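Side-chain contact in 2''-aminoglycoside nucleotidyltransferase (Klebsiella pneumoniae, PDB 4WQK), which adenylates the 2''-hydroxyl group of kanamycin, gentamicin, tobramycin and related aminoglycosides, a magnesium-dependent reaction that makes bacteria resistant to them: residues G76-I81 with L85-P90. Residues are numbered along the deposited sequence; the frame is centred on the assembly and turned at random.
Sequences GFLAEI and LLDCEP
C88 packs over one face of the ring of F77, its partner across the hairpin. Followed outward, C88 CB first passes F77 O at 3.4 Å. It then sits over the ring face in a CH-pi contact offset toward CZ, 3.8 Å from the centroid. Beyond it, C88 SG makes an oblique sulfur-aromatic contact, 3.8 Å from F77 CE1. The phenylalanine reaches this place because its CG stands between backbone N and carbonyl carbon (chi1 66°), which swings the ring toward C88 on strand 84-93. A small, polarisable cysteine suits a spot beside an aromatic face, and F50 meets the same ring from strand 46-51. Paired N-H...O=C bonds join F77 with C88 and A79 with L86, the L86 N to A79 O bond being almost straight at 178°. These antiparallel strands belong to the mixed sheet of the nucleotidyltransferase fold, whose helix 55-64 packs on the face carrying F77, A79 and L86. Compact A79 lets L86 settle close by, while L86 CD1 extends to I81 CD1 at 3.9 Å. On the reverse face L78 and D87 run side by side, L78 CD2 lying 3.7 Å from D87 OD1; the other carboxylate oxygen, OD2, binds a magnesium ion together with D45 and D47. G76, with no side chain and phi at 156°, brings its CA within 3.1 Å of C88 O, a CA-H...O contact.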
loop_
_atom_site.group_PDB
_atom_site.type_symbol
_atom_site.label_atom_id
_atom_site.label_comp_id
_atom_site.label_asym_id
_atom_site.label_seq_id
_atom_site.Cartn_x
_atom_site.Cartn_y
_atom_site.Cartn_z
ATOM N N GLY A 76 -6.954 -10.167 1.790
ATOM C CA GLY A 76 -6.667 -9.230 2.860
ATOM C C GLY A 76 -7.893 -9.018 3.724
ATOM O O GLY A 76 -8.804 -9.867 3.724
ATOM N N PHE A 77 -7.909 -7.920 4.481
ATOM C CA PHE A 77 -9.048 -7.608 5.336
ATOM C C PHE A 77 -9.150 -6.094 5.485
ATOM O O PHE A 77 -8.147 -5.399 5.258
ATOM C CB PHE A 77 -8.931 -8.304 6.714
ATOM C CG PHE A 77 -7.770 -7.817 7.584
ATOM C CD1 PHE A 77 -7.937 -6.745 8.450
ATOM C CD2 PHE A 77 -6.524 -8.421 7.522
ATOM C CE1 PHE A 77 -6.898 -6.310 9.259
ATOM C CE2 PHE A 77 -5.473 -7.970 8.318
ATOM C CZ PHE A 77 -5.670 -6.917 9.186
ATOM N N LEU A 78 -10.344 -5.613 5.830
ATOM C CA LEU A 78 -10.602 -4.202 6.182
ATOM C C LEU A 78 -10.761 -4.121 7.680
ATOM O O LEU A 78 -11.410 -4.979 8.301
ATOM C CB LEU A 78 -11.861 -3.635 5.499
ATOM C CG LEU A 78 -11.925 -3.833 3.988
ATOM C CD1 LEU A 78 -13.271 -3.303 3.419
ATOM C CD2 LEU A 78 -10.715 -3.191 3.315
ATOM N N ALA A 79 -10.116 -3.117 8.271
ATOM C CA ALA A 79 -10.310 -2.821 9.686
ATOM C C ALA A 79 -10.758 -1.382 9.848
ATOM O O ALA A 79 -10.519 -0.533 8.973
ATOM C CB ALA A 79 -9.028 -3.040 10.446
ATOM N N GLU A 80 -11.468 -1.104 10.937
ATOM C CA GLU A 80 -11.807 0.278 11.244
ATOM C C GLU A 80 -11.276 0.636 12.616
ATOM O O GLU A 80 -11.319 -0.163 13.540
ATOM C CB GLU A 80 -13.326 0.538 11.175
ATOM C CG GLU A 80 -14.168 -0.265 12.122
ATOM C CD GLU A 80 -15.634 0.147 12.069
ATOM O OE1 GLU A 80 -16.246 0.090 10.974
ATOM O OE2 GLU A 80 -16.166 0.547 13.132
ATOM N N ILE A 81 -10.742 1.841 12.726
ATOM C CA ILE A 81 -10.339 2.396 14.018
ATOM C C ILE A 81 -10.974 3.778 14.058
ATOM O O ILE A 81 -10.619 4.647 13.266
ATOM C CB ILE A 81 -8.808 2.477 14.142
ATOM C CG1 ILE A 81 -8.158 1.097 13.944
ATOM C CG2 ILE A 81 -8.398 3.130 15.489
ATOM C CD1 ILE A 81 -6.624 1.168 13.922
ATOM N N LEU A 85 -10.623 3.848 8.065
ATOM C CA LEU A 85 -10.552 2.516 7.481
ATOM C C LEU A 85 -9.120 2.150 7.131
ATOM O O LEU A 85 -8.370 2.964 6.596
ATOM C CB LEU A 85 -11.431 2.431 6.225
ATOM C CG LEU A 85 -12.813 1.770 6.291
ATOM C CD1 LEU A 85 -13.328 1.576 7.716
ATOM C CD2 LEU A 85 -13.800 2.575 5.466
ATOM N N LEU A 86 -8.757 0.920 7.466
ATOM C CA LEU A 86 -7.492 0.316 7.079
ATOM C C LEU A 86 -7.733 -0.801 6.070
ATOM O O LEU A 86 -8.477 -1.755 6.355
ATOM C CB LEU A 86 -6.782 -0.296 8.281
ATOM C CG LEU A 86 -6.526 0.544 9.513
ATOM C CD1 LEU A 86 -5.656 -0.277 10.450
ATOM C CD2 LEU A 86 -5.849 1.825 9.076
ATOM N N ASP A 87 -7.056 -0.725 4.937
ATOM C CA ASP A 87 -7.221 -1.732 3.862
ATOM C C ASP A 87 -5.934 -2.542 3.834
ATOM O O ASP A 87 -4.908 -2.043 3.379
ATOM C CB ASP A 87 -7.484 -1.009 2.540
ATOM C CG ASP A 87 -7.674 -1.946 1.356
ATOM O OD1 ASP A 87 -7.491 -3.161 1.487
ATOM O OD2 ASP A 87 -8.002 -1.419 0.261
ATOM N N CYS A 88 -5.985 -3.763 4.363
ATOM C CA CYS A 88 -4.786 -4.486 4.709
ATOM C C CYS A 88 -4.567 -5.714 3.817
ATOM O O CYS A 88 -5.491 -6.510 3.661
ATOM C CB CYS A 88 -4.882 -4.946 6.164
ATOM S SG CYS A 88 -4.993 -3.593 7.331
ATOM N N GLU A 89 -3.380 -5.852 3.223
ATOM C CA GLU A 89 -3.106 -7.041 2.426
ATOM C C GLU A 89 -1.786 -7.706 2.824
ATOM O O GLU A 89 -0.812 -7.025 3.183
ATOM C CB GLU A 89 -3.102 -6.703 0.932
ATOM C CG GLU A 89 -2.042 -5.753 0.464
ATOM C CD GLU A 89 -2.002 -5.663 -1.076
ATOM O OE1 GLU A 89 -2.249 -6.679 -1.739
ATOM O OE2 GLU A 89 -1.742 -4.583 -1.619
ATOM N N PRO A 90 -1.757 -9.038 2.761
ATOM C CA PRO A 90 -0.544 -9.759 3.177
ATOM C C PRO A 90 0.539 -9.749 2.105
ATOM O O PRO A 90 0.268 -9.689 0.884
ATOM C CB PRO A 90 -1.036 -11.192 3.393
ATOM C CG PRO A 90 -2.200 -11.321 2.420
ATOM C CD PRO A 90 -2.883 -9.947 2.489
#